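Local coordinates for protein exoglucanase A (Cellulomonas fimi, PDB 7CBD) that hydrolyses 1,4-beta-glucosidic linkages in cellulose with inversion of anomeric configuration, releasing cellobiose, through its family 6 catalytic domain, at residues A143-P148 against S231-T236; T237-P242 against S351-S356; T254-S259 against F266-I271; R279-A284 against S288-L293; G343-A348 against P429-T434. All coordinates share one frame; numbering follows the deposited sequence. Where two conformers were deposited one is given.

In the fold
The catalytic domain is built round a curved, mainly parallel sheet. Contact 1 is the core one, purely apolar, its centre about 4 Å from the centre of the chain; contact 2 lies at the surface, and contacts 3, 4 and 5 are partly buried. Contacts 3 and 4 both use helix 270-283: contact 3 lies at its N-terminal approach, where aromatic rings meet an arginine, whereas contact 4 packs its C-terminal turns against the entry to strand 291-295 with aliphatic groups. Contact 2 sets a carboxylate against a tyrosine edge and touches contact 5, which mixes apolar packing with a bridging water, through Y353 and R344. Contacts 1, 4 and 5 all reach the main sheet.

Contact 1. Residues A143-P148 against S231-T236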
# COMPACT_ATOMS: atom_id res chain seq x y z
N ALA A 143 -11.10 -8.71 1.29
CA ALA A 143 -10.78 -7.37 1.77
C ALA A 143 -10.38 -6.56 0.56
O ALA A 143 -9.32 -6.79 -0.04
CB ALA A 143 -9.65 -7.41 2.80
N ALA A 144 -11.25 -5.64 0.16
CA ALA A 144 -11.03 -4.83 -1.03
C ALA A 144 -10.40 -3.51 -0.60
O ALA A 144 -11.03 -2.71 0.11
CB ALA A 144 -12.37 -4.59 -1.73
N THR A 145 -9.14 -3.30 -0.99
CA THR A 145 -8.52 -2.00 -0.81
C THR A 145 -9.03 -1.08 -1.92
O THR A 145 -8.83 -1.37 -3.10
CB THR A 145 -6.99 -2.12 -0.87
OG1 THR A 145 -6.51 -2.74 0.33
CG2 THR A 145 -6.34 -0.74 -0.99
N ILE A 146 -9.70 0.01 -1.54
CA ILE A 146 -10.46 0.83 -2.48
C ILE A 146 -9.61 2.02 -2.92
O ILE A 146 -9.45 3.00 -2.19
CB ILE A 146 -11.79 1.30 -1.89
CG1 ILE A 146 -12.62 0.13 -1.33
CG2 ILE A 146 -12.59 2.05 -2.95
CD1 ILE A 146 -12.98 -0.92 -2.34
N GLU A 147 -9.08 1.93 -4.14
CA GLU A 147 -8.51 3.02 -4.93
C GLU A 147 -7.41 3.79 -4.23
O GLU A 147 -7.59 4.95 -3.83
CB GLU A 147 -9.62 3.92 -5.49
CG GLU A 147 -10.55 3.20 -6.46
CD GLU A 147 -9.93 2.89 -7.82
OE1 GLU A 147 -8.84 3.41 -8.14
OE2 GLU A 147 -10.55 2.12 -8.59
N PRO A 148 -6.23 3.19 -4.10
CA PRO A 148 -5.06 3.94 -3.62
C PRO A 148 -4.82 5.20 -4.44
O PRO A 148 -5.18 5.28 -5.62
CB PRO A 148 -3.91 2.94 -3.81
CG PRO A 148 -4.58 1.59 -3.77
CD PRO A 148 -5.91 1.79 -4.42
N SER A 231 -3.55 2.43 5.32
CA SER A 231 -2.49 3.40 5.08
C SER A 231 -1.24 2.74 4.53
O SER A 231 -1.04 1.52 4.64
CB SER A 231 -2.16 4.20 6.34
OG SER A 231 -1.20 3.53 7.15
N ASP A 232 -0.39 3.57 3.92
CA ASP A 232 0.95 3.21 3.46
C ASP A 232 0.92 2.29 2.24
O ASP A 232 1.97 1.70 1.92
CB ASP A 232 1.79 2.57 4.58
CG ASP A 232 3.21 3.11 4.67
OD1 ASP A 232 3.55 4.13 4.03
OD2 ASP A 232 3.99 2.50 5.45
N VAL A 233 -0.22 2.15 1.55
CA VAL A 233 -0.18 1.20 0.43
C VAL A 233 0.78 1.65 -0.65
O VAL A 233 0.80 2.82 -1.08
CB VAL A 233 -1.54 0.64 -0.05
CG1 VAL A 233 -2.74 1.00 0.82
CG2 VAL A 233 -1.72 0.76 -1.53
N ALA A 234 1.66 0.73 -1.02
CA ALA A 234 2.71 0.95 -2.00
C ALA A 234 3.70 2.02 -1.59
O ALA A 234 4.49 2.46 -2.43
CB ALA A 234 2.15 1.21 -3.41
N ASN A 235 3.69 2.44 -0.33
CA ASN A 235 4.63 3.43 0.17
C ASN A 235 5.59 2.77 1.15
O ASN A 235 5.58 1.55 1.34
CB ASN A 235 3.90 4.65 0.76
CG ASN A 235 4.69 5.94 0.60
OD1 ASN A 235 5.61 6.22 1.38
ND2 ASN A 235 4.35 6.73 -0.41
N THR A 236 6.45 3.60 1.75
CA THR A 236 7.54 3.11 2.58
C THR A 236 7.63 3.81 3.93
O THR A 236 8.57 3.52 4.68
CB THR A 236 8.88 3.24 1.84
OG1 THR A 236 9.12 4.61 1.50
CG2 THR A 236 8.88 2.41 0.57
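P148 and V233 meet at the C-terminal ends of two parallel strands of the distorted, TIM-like alpha/beta barrel that defines family 6 glycoside hydrolases. Strand 141-146 leads to P148 and strand 228-231 to V233. Strand 187-192 runs between them in the sheet, and its D192 touches both side chains. The segments therefore meet just past the strand ends, with CA of P148 and CA of V233 6.9 Å apart. V233 gives up the most surface. Its methyl CG2 reaches the proline ring, 3.7 Å from CG and 3.8 Å from CB of P148, and the two side chains cross at about a right angle. The other methyl, CG1, comes to 4.4 Å from CG2 of T145, so the two branches of the valine are divided between the strand residue and the proline beyond it. That division goes with an unusual torsion: CG1 nearly eclipses the backbone N of V233 (chi1 -8°), a setting consistent with some strain. No hydrogen bond crosses the contact. P148 directly precedes D149, the predicted proton donor, while the side chain of V233 is about 9 Å from that of D371, the predicted nucleophile; the packing thus probably borders the catalytic centre. V233 is held out by a type II turn from D232 to N235, closed by N235 N to D232 O at 2.9 Å, and D295 accepts from the amide of A234. After the turn, T236 N donates to N235 OD1 over 2.8 Å, tilted 34° from the plane of that amide carbonyl.

Contact 2. Residues T237-P242 against S351-S356; sequences TPLEEP and SGYAAS
E240 presents its carboxylate to the edge of the Y353 ring, and the two flat groups stand almost perpendicular, with planes 87° apart. OE1 of E240 lies in the ring plane, 3.6 Å from CE1 of Y353, while CD of E240 is 3.7 Å from the same carbon. An oxygen at this edge meets the ring's C-H rim and not its pi face, an approach likely to be mildly attractive because that rim carries partial positive charge. It is not a hydrogen bond to the phenol: OE1 of E240 remains 3.9 Å from OH of Y353. The two side chains together span the distance between backbones, whose CA atoms come no closer than 10.5 Å at E240 and Y353. CG of E240 sits anti to its own carbonyl carbon (chi1 -74°), and the chain runs extended beyond CG. In the family 6 barrel this joins the long loop after strand 228-231 to the loop entering strand 358-362, at the protein surface and away from the active site. I271 of helix 270-283 touches E240, L239 and Y353 alike, and F361 lies against both L239 and Y353. L239 meets the far end of the tyrosine, its CD2 4.3 Å from OH of Y353, an apolar methyl beside a hydroxyl that also has a weak hydrogen bond with R344 NH1. At the other end of Y353, its carbonyl O accepts from S356 N at 2.9 Å, within the short 3-10 turn.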
# COMPACT_ATOMS: atom_id res chain seq x y z
N THR A 237 6.70 4.68 4.27
CA THR A 237 6.80 5.39 5.54
C THR A 237 6.82 4.38 6.68
O THR A 237 6.00 3.45 6.69
CB THR A 237 5.61 6.33 5.67
OG1 THR A 237 5.66 7.27 4.58
CG2 THR A 237 5.66 7.08 6.99
N PRO A 238 7.76 4.49 7.62
CA PRO A 238 7.94 3.41 8.60
C PRO A 238 6.72 3.20 9.48
O PRO A 238 5.93 4.11 9.73
CB PRO A 238 9.14 3.87 9.45
CG PRO A 238 9.34 5.29 9.13
CD PRO A 238 8.81 5.52 7.74
N LEU A 239 6.59 1.96 9.95
CA LEU A 239 5.57 1.64 10.93
C LEU A 239 5.76 2.47 12.19
O LEU A 239 4.82 3.08 12.70
CB LEU A 239 5.63 0.14 11.23
CG LEU A 239 4.53 -0.42 12.12
CD1 LEU A 239 3.16 -0.25 11.45
CD2 LEU A 239 4.79 -1.87 12.45
N GLU A 240 6.99 2.48 12.71
CA GLU A 240 7.36 3.29 13.86
C GLU A 240 8.74 3.88 13.63
O GLU A 240 9.59 3.27 12.98
CB GLU A 240 7.40 2.47 15.16
CG GLU A 240 6.04 2.10 15.71
CD GLU A 240 6.08 1.70 17.17
OE1 GLU A 240 6.62 0.62 17.46
OE2 GLU A 240 5.58 2.48 18.02
N GLU A 241 8.94 5.09 14.16
CA GLU A 241 10.28 5.66 14.25
C GLU A 241 10.77 5.41 15.67
O GLU A 241 10.40 6.15 16.59
CB GLU A 241 10.25 7.16 13.95
CG GLU A 241 10.20 7.49 12.46
CD GLU A 241 11.51 7.18 11.73
OE1 GLU A 241 12.49 6.75 12.38
OE2 GLU A 241 11.55 7.37 10.50
N PRO A 242 11.60 4.39 15.90
CA PRO A 242 11.91 3.98 17.28
C PRO A 242 12.72 5.00 18.06
O PRO A 242 12.58 5.10 19.28
CB PRO A 242 12.69 2.68 17.10
CG PRO A 242 13.28 2.79 15.72
CD PRO A 242 12.23 3.50 14.91
N SER A 351 -0.52 -6.71 18.34
CA SER A 351 -0.63 -6.17 19.68
C SER A 351 0.29 -4.96 19.87
O SER A 351 1.23 -4.74 19.10
CB SER A 351 -0.27 -7.24 20.71
OG SER A 351 1.10 -7.57 20.59
N GLY A 352 0.00 -4.18 20.91
CA GLY A 352 0.87 -3.11 21.34
C GLY A 352 0.55 -1.73 20.80
O GLY A 352 1.28 -0.78 21.12
N TYR A 353 -0.51 -1.59 20.00
CA TYR A 353 -0.82 -0.34 19.32
C TYR A 353 -2.31 -0.02 19.44
O TYR A 353 -2.99 0.26 18.45
CB TYR A 353 -0.45 -0.43 17.84
CG TYR A 353 0.91 -1.00 17.54
CD1 TYR A 353 2.07 -0.27 17.79
CD2 TYR A 353 1.04 -2.27 16.99
CE1 TYR A 353 3.32 -0.79 17.50
CE2 TYR A 353 2.28 -2.80 16.70
CZ TYR A 353 3.41 -2.06 16.96
OH TYR A 353 4.65 -2.60 16.67
N ALA A 354 -2.83 -0.03 20.67
CA ALA A 354 -4.27 0.04 20.88
C ALA A 354 -4.91 1.24 20.19
O ALA A 354 -5.97 1.12 19.56
CB ALA A 354 -4.58 0.06 22.38
N ALA A 355 -4.27 2.41 20.28
CA ALA A 355 -4.91 3.61 19.74
C ALA A 355 -4.97 3.62 18.22
O ALA A 355 -5.68 4.46 17.64
CB ALA A 355 -4.20 4.87 20.25
N SER A 356 -4.26 2.72 17.55
CA SER A 356 -4.29 2.65 16.10
C SER A 356 -5.43 1.79 15.57
O SER A 356 -5.65 1.79 14.36
CB SER A 356 -2.95 2.11 15.58
OG SER A 356 -1.88 2.96 15.92

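Contact 3. Residues T254-S259 against F266-I271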
# COMPACT_ATOMS: atom_id res chain seq x y z
N THR A 254 13.80 24.52 19.71
CA THR A 254 13.51 24.28 18.29
C THR A 254 12.83 22.92 18.17
O THR A 254 13.44 21.89 18.54
CB THR A 254 14.77 24.34 17.43
OG1 THR A 254 15.44 25.58 17.67
CG2 THR A 254 14.41 24.24 15.95
N PRO A 255 11.60 22.85 17.67
CA PRO A 255 10.93 21.55 17.53
C PRO A 255 11.60 20.69 16.47
O PRO A 255 11.89 21.16 15.37
CB PRO A 255 9.50 21.93 17.12
CG PRO A 255 9.36 23.40 17.50
CD PRO A 255 10.72 23.98 17.30
N ILE A 256 11.85 19.42 16.80
CA ILE A 256 12.42 18.54 15.79
C ILE A 256 11.49 18.36 14.61
O ILE A 256 11.95 18.06 13.50
CB ILE A 256 12.90 17.18 16.36
CG1 ILE A 256 11.71 16.32 16.82
CG2 ILE A 256 13.92 17.41 17.47
CD1 ILE A 256 12.07 14.84 17.03
N ARG A 257 10.17 18.54 14.80
CA ARG A 257 9.26 18.44 13.66
C ARG A 257 9.49 19.54 12.63
O ARG A 257 9.08 19.37 11.47
CB ARG A 257 7.80 18.43 14.13
CG ARG A 257 7.35 19.74 14.75
CD ARG A 257 5.88 19.71 15.17
NE ARG A 257 5.46 20.93 15.85
CZ ARG A 257 4.59 21.81 15.37
NH1 ARG A 257 4.02 21.61 14.18
NH2 ARG A 257 4.27 22.90 16.06
N SER A 258 10.15 20.63 13.00
CA SER A 258 10.46 21.69 12.05
C SER A 258 11.65 21.35 11.16
O SER A 258 12.01 22.17 10.31
CB SER A 258 10.71 23.01 12.77
OG SER A 258 11.95 23.00 13.44
N SER A 259 12.26 20.19 11.35
CA SER A 259 13.33 19.73 10.48
C SER A 259 12.86 19.69 9.02
O SER A 259 11.67 19.56 8.72
CB SER A 259 13.77 18.33 10.89
OG SER A 259 12.68 17.41 10.83
N PHE A 266 3.42 16.38 12.73
CA PHE A 266 3.53 15.64 13.99
C PHE A 266 3.52 14.12 13.80
O PHE A 266 3.79 13.39 14.76
CB PHE A 266 2.38 15.97 14.95
CG PHE A 266 2.56 17.26 15.69
CD1 PHE A 266 3.36 17.33 16.82
CD2 PHE A 266 1.88 18.40 15.28
CE1 PHE A 266 3.50 18.53 17.51
CE2 PHE A 266 2.02 19.59 15.97
CZ PHE A 266 2.82 19.65 17.09
N ASP A 267 3.17 13.63 12.61
CA ASP A 267 3.03 12.19 12.38
C ASP A 267 4.28 11.71 11.65
O ASP A 267 4.41 11.88 10.44
CB ASP A 267 1.78 11.87 11.56
CG ASP A 267 0.48 12.13 12.31
OD1 ASP A 267 0.51 12.49 13.50
OD2 ASP A 267 -0.59 11.98 11.69
N PHE A 268 5.19 11.09 12.40
CA PHE A 268 6.45 10.59 11.86
C PHE A 268 6.34 9.15 11.36
O PHE A 268 7.29 8.65 10.74
CB PHE A 268 7.53 10.58 12.95
CG PHE A 268 7.98 11.94 13.43
CD1 PHE A 268 7.49 13.13 12.91
CD2 PHE A 268 8.94 12.01 14.44
CE1 PHE A 268 7.94 14.35 13.38
CE2 PHE A 268 9.40 13.22 14.91
CZ PHE A 268 8.90 14.40 14.39
N ASP A 269 5.24 8.47 11.64
CA ASP A 269 5.15 7.05 11.30
C ASP A 269 3.68 6.67 11.20
O ASP A 269 2.79 7.46 11.51
CB ASP A 269 5.92 6.17 12.29
CG ASP A 269 5.47 6.36 13.73
OD1 ASP A 269 4.25 6.40 13.97
OD2 ASP A 269 6.34 6.44 14.63
N GLU A 270 3.45 5.43 10.77
CA GLU A 270 2.10 5.01 10.43
C GLU A 270 1.29 4.56 11.64
O GLU A 270 0.06 4.63 11.60
CB GLU A 270 2.13 3.94 9.34
CG GLU A 270 2.67 4.47 8.00
CD GLU A 270 1.85 5.62 7.45
OE1 GLU A 270 0.74 5.37 6.94
OE2 GLU A 270 2.29 6.79 7.54
N ILE A 271 1.95 4.11 12.71
CA ILE A 271 1.23 3.88 13.96
C ILE A 271 0.59 5.17 14.43
O ILE A 271 -0.60 5.22 14.76
CB ILE A 271 2.16 3.27 15.03
CG1 ILE A 271 2.50 1.81 14.67
CG2 ILE A 271 1.53 3.36 16.42
CD1 ILE A 271 1.31 0.90 14.55
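F266 lies beneath the side chain of R257, which crosses one face of its ring. CD of R257 stands 3.6 Å from the centroid of the F266 ring and 16° off its normal, a CH-pi contact, and the guanidinium continues over the rim with its plane only 16° from that of the ring. CZ of F266 sits 3.2 Å below the centre of that guanidinium plane. With CG of R257 set between the backbone N and the carbonyl carbon (chi1 67°), the chain runs extended to NE and passes over the ring, and NH1 donates to the carbonyl of W264. With an alanine here, this face of F266 would probably lose the arginine over it, and the W264 carbonyl the guanidinium NH1 as donor. F266 and R257 also touch a crystal neighbour, so lattice packing may influence this arrangement. F268 follows with an edge in place of a face: CE2 of F268 is 3.8 Å from CD1 of I256, which lies in the ring plane, and the two side chains cross at about a right angle. CB of R257 lies 4.2 Å from CE1 of the same ring. The contact thereby joins the 3-10 turn after the small hairpin of strands 250-251 and 254-255 to the approach of helix 270-283, one of the helices surrounding the family 6 barrel. D269 takes the N-cap of that helix, its OD1 accepting from D272 N. In the turn itself, S259 OG donates to I256 O at 2.8 Å, almost in line with the carbonyl bond.

Contact 4. Residues R279-A284 against S288-L293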
# COMPACT_ATOMS: atom_id res chain seq x y z
N ARG A 279 -9.14 8.85 15.05
CA ARG A 279 -9.81 9.91 15.82
C ARG A 279 -10.60 10.82 14.90
O ARG A 279 -11.80 11.05 15.12
CB ARG A 279 -8.77 10.73 16.58
CG ARG A 279 -8.18 10.07 17.81
CD ARG A 279 -7.36 11.07 18.63
NE ARG A 279 -6.14 11.50 17.94
CZ ARG A 279 -4.96 10.91 18.07
NH1 ARG A 279 -4.83 9.86 18.87
NH2 ARG A 279 -3.91 11.37 17.41
N LEU A 280 -9.95 11.36 13.87
CA LEU A 280 -10.61 12.34 13.02
C LEU A 280 -11.78 11.73 12.26
O LEU A 280 -12.81 12.39 12.07
CB LEU A 280 -9.61 12.95 12.03
CG LEU A 280 -8.52 13.82 12.63
CD1 LEU A 280 -7.57 14.27 11.54
CD2 LEU A 280 -9.11 15.02 13.36
N LEU A 281 -11.63 10.50 11.79
CA LEU A 281 -12.71 9.86 11.05
C LEU A 281 -13.93 9.65 11.94
O LEU A 281 -15.06 9.91 11.52
CB LEU A 281 -12.24 8.55 10.44
CG LEU A 281 -11.27 8.73 9.27
CD1 LEU A 281 -10.47 7.45 9.04
CD2 LEU A 281 -12.00 9.17 8.00
N VAL A 282 -13.72 9.20 13.18
CA VAL A 282 -14.84 9.05 14.10
C VAL A 282 -15.50 10.39 14.35
O VAL A 282 -16.73 10.52 14.30
CB VAL A 282 -14.39 8.37 15.40
CG1 VAL A 282 -15.51 8.41 16.44
CG2 VAL A 282 -13.96 6.94 15.13
N ALA A 283 -14.70 11.42 14.60
CA ALA A 283 -15.26 12.75 14.83
C ALA A 283 -16.05 13.25 13.62
O ALA A 283 -17.04 13.98 13.77
CB ALA A 283 -14.15 13.73 15.19
N ALA A 284 -15.65 12.83 12.42
CA ALA A 284 -16.32 13.25 11.19
C ALA A 284 -17.59 12.46 10.90
O ALA A 284 -18.30 12.80 9.95
CB ALA A 284 -15.36 13.13 10.00
N SER A 288 -17.05 4.26 15.79
CA SER A 288 -15.77 3.95 16.42
C SER A 288 -15.26 2.56 16.04
O SER A 288 -14.06 2.30 16.19
CB SER A 288 -15.87 4.11 17.93
OG SER A 288 -16.78 3.18 18.49
N SER A 289 -16.14 1.68 15.57
CA SER A 289 -15.78 0.31 15.20
C SER A 289 -14.93 0.23 13.94
O SER A 289 -14.42 -0.86 13.64
CB SER A 289 -17.07 -0.49 14.99
OG SER A 289 -17.95 0.19 14.11
N ILE A 290 -14.76 1.31 13.18
CA ILE A 290 -13.89 1.24 12.01
C ILE A 290 -12.51 0.75 12.43
O ILE A 290 -11.99 1.11 13.50
CB ILE A 290 -13.80 2.57 11.25
CG1 ILE A 290 -13.33 3.71 12.17
CG2 ILE A 290 -15.14 2.89 10.56
CD1 ILE A 290 -12.86 4.97 11.45
N GLY A 291 -11.90 -0.09 11.59
CA GLY A 291 -10.57 -0.61 11.84
C GLY A 291 -9.58 -0.13 10.80
O GLY A 291 -9.97 0.31 9.71
N MET A 292 -8.30 -0.24 11.12
CA MET A 292 -7.23 0.30 10.30
C MET A 292 -6.30 -0.82 9.87
O MET A 292 -6.08 -1.78 10.61
CB MET A 292 -6.42 1.37 11.06
CG MET A 292 -7.28 2.39 11.80
SD MET A 292 -8.38 3.39 10.77
CE MET A 292 -7.18 4.54 10.13
N LEU A 293 -5.74 -0.68 8.67
CA LEU A 293 -4.69 -1.55 8.17
C LEU A 293 -3.48 -0.70 7.82
O LEU A 293 -3.63 0.46 7.42
CB LEU A 293 -5.11 -2.27 6.89
CG LEU A 293 -6.38 -3.12 6.93
CD1 LEU A 293 -6.71 -3.60 5.53
CD2 LEU A 293 -6.20 -4.31 7.87
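V282, L281, S288 and I290 meet with no ring, amide or guanidinium group among them, so the contact offers no flat side-chain face or edge to cover; aliphatic carbons do the touching. Nor does any hydrogen bond cross it. CD1 of I290 points into the helix surface, 3.8 Å from CB of L281 and 4.3 Å from CG2 of V282, straddling two consecutive residues. The isoleucine reaches them by placing CG1 between its own backbone N and carbonyl carbon (chi1 57°), then running on nearly straight to CD1 (chi2 165°). V282 uses the same methyl again: its CG2 sits 3.7 Å from CA of S288, resting on main chain more than on the serine side chain, whose CB is 4.4 Å from that methyl. Here the backbones come closest, with CA of V282 and CA of S288 5.7 Å apart. Such proximity follows from the chain path: only three residues separate the two segments, within the turn that leads from helix 270-283 back to strand 291-295. This is the alpha-to-beta return of an alpha/beta barrel, and I290, just before the strand, packs between L281 of the helix and F229 of strand 228-231. H278, further back in the helix, donates from NE2 to I290 O. F229 also touches L281, while helix 202-218 flanks L281 through A209 and F212; beyond I290, strand 291-295 runs parallel between strands 228-231 and 358-362.

Contact 5. Residues G343-A348 against P429-T434; sequences GRFPEA and PVIGGT
G343 and P429 are joined through a water that donates to both carbonyls, 2.8 Å from G343 O and 2.7 Å from P429 O. The proline, preceded by a cis peptide bond, also brings its ring close: CD of P429 is 4.2 Å from the carbonyl carbon of G343. R344 comes next. Its CB points away from the 429-434 segment, yet the chain bends at chi2 (-86°) and chi3, and CD of R344 lies 3.7 Å from CD of P429, aliphatic carbon against aliphatic carbon. The charged end continues to E347, where NH2 of R344 donates to OE1 at 2.8 Å with an N-H...O angle of 163°. OE1 of E347 is met on its syn side and lies 5° out of the R344 guanidinium plane, so this salt bridge should fix the rotation of the arginine head. Cutting R344 back to an alanine is likely to open a gap beside the P429 ring and leave the E347 carboxylate without its cationic mate. F345 then extends to the second apolar pair: CE1 of its ring is 4.0 Å from CG1 of I431, with the side chains crossing at about a right angle. W363 meets the F345 ring steeply, and T44 of helix 36-45 touches both F345 and I431. E347 starts strand 347-348, antiparallel to strand 358-362 of the barrel sheet, so the contact lays the tail after helix 417-425 along the loop leading into that strand. The chemistry is divided: the arginine's methylenes pack on proline while its charge is paired mainly with E347 of its own segment, leaving water to supply the polar link across.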
# COMPACT_ATOMS: atom_id res chain seq x y z
N GLY A 343 8.96 -4.78 5.61
CA GLY A 343 8.54 -4.54 6.98
C GLY A 343 7.98 -5.77 7.66
O GLY A 343 8.32 -6.91 7.33
N ARG A 344 7.11 -5.53 8.65
CA ARG A 344 6.51 -6.62 9.40
C ARG A 344 5.73 -7.56 8.49
O ARG A 344 5.02 -7.13 7.58
CB ARG A 344 5.56 -6.04 10.46
CG ARG A 344 6.26 -5.39 11.63
CD ARG A 344 6.61 -6.41 12.69
NE ARG A 344 5.43 -7.01 13.31
CZ ARG A 344 4.80 -6.52 14.38
NH1 ARG A 344 5.24 -5.41 14.97
NH2 ARG A 344 3.74 -7.15 14.88
N PHE A 345 5.85 -8.86 8.75
CA PHE A 345 5.07 -9.82 8.00
C PHE A 345 3.58 -9.62 8.29
O PHE A 345 3.19 -9.17 9.38
CB PHE A 345 5.47 -11.24 8.39
CG PHE A 345 6.73 -11.74 7.71
CD1 PHE A 345 7.63 -10.86 7.11
CD2 PHE A 345 7.01 -13.09 7.67
CE1 PHE A 345 8.78 -11.34 6.48
CE2 PHE A 345 8.14 -13.57 7.05
CZ PHE A 345 9.03 -12.70 6.46
N PRO A 346 2.72 -9.93 7.33
CA PRO A 346 1.27 -9.82 7.57
C PRO A 346 0.85 -10.57 8.83
O PRO A 346 1.35 -11.64 9.15
CB PRO A 346 0.67 -10.45 6.31
CG PRO A 346 1.70 -10.12 5.24
CD PRO A 346 3.02 -10.30 5.93
N GLU A 347 -0.10 -9.97 9.55
CA GLU A 347 -0.45 -10.48 10.88
C GLU A 347 -1.79 -9.90 11.30
O GLU A 347 -2.01 -8.69 11.21
CB GLU A 347 0.63 -10.05 11.89
CG GLU A 347 0.38 -10.53 13.31
CD GLU A 347 1.39 -9.97 14.29
OE1 GLU A 347 2.35 -9.31 13.85
OE2 GLU A 347 1.22 -10.18 15.50
N ALA A 348 -2.68 -10.77 11.76
CA ALA A 348 -3.97 -10.32 12.26
C ALA A 348 -3.80 -9.65 13.62
O ALA A 348 -2.98 -10.07 14.44
CB ALA A 348 -4.91 -11.51 12.41
N PRO A 429 11.43 -6.31 10.75
CA PRO A 429 12.39 -7.23 11.37
C PRO A 429 13.18 -8.05 10.34
O PRO A 429 12.78 -8.17 9.19
CB PRO A 429 11.51 -8.16 12.19
CG PRO A 429 10.26 -7.37 12.46
CD PRO A 429 10.06 -6.53 11.25
N VAL A 430 14.34 -8.56 10.77
CA VAL A 430 15.11 -9.42 9.88
C VAL A 430 14.26 -10.62 9.47
O VAL A 430 13.32 -11.03 10.16
CB VAL A 430 16.44 -9.86 10.51
CG1 VAL A 430 17.32 -8.65 10.78
CG2 VAL A 430 16.19 -10.65 11.79
N ILE A 431 14.60 -11.19 8.33
CA ILE A 431 13.92 -12.36 7.81
C ILE A 431 14.76 -13.59 8.10
O ILE A 431 15.97 -13.59 7.88
CB ILE A 431 13.66 -12.20 6.30
CG1 ILE A 431 12.72 -11.02 6.03
CG2 ILE A 431 13.10 -13.49 5.71
CD1 ILE A 431 12.72 -10.57 4.58
N GLY A 432 14.12 -14.64 8.59
CA GLY A 432 14.77 -15.93 8.73
C GLY A 432 14.69 -16.72 7.44
O GLY A 432 13.81 -16.52 6.63
N GLY A 433 15.64 -17.64 7.26
CA GLY A 433 15.67 -18.43 6.04
C GLY A 433 14.80 -19.68 6.12
O GLY A 433 14.55 -20.23 7.19
N THR A 434 14.33 -20.11 4.95
CA THR A 434 13.60 -21.37 4.79
C THR A 434 14.41 -22.25 3.85
O THR A 434 14.87 -21.79 2.80
CB THR A 434 12.21 -21.12 4.18
OG1 THR A 434 11.42 -20.34 5.08
CG2 THR A 434 11.50 -22.44 3.91
O HOH W 1 10.46 -8.60 7.83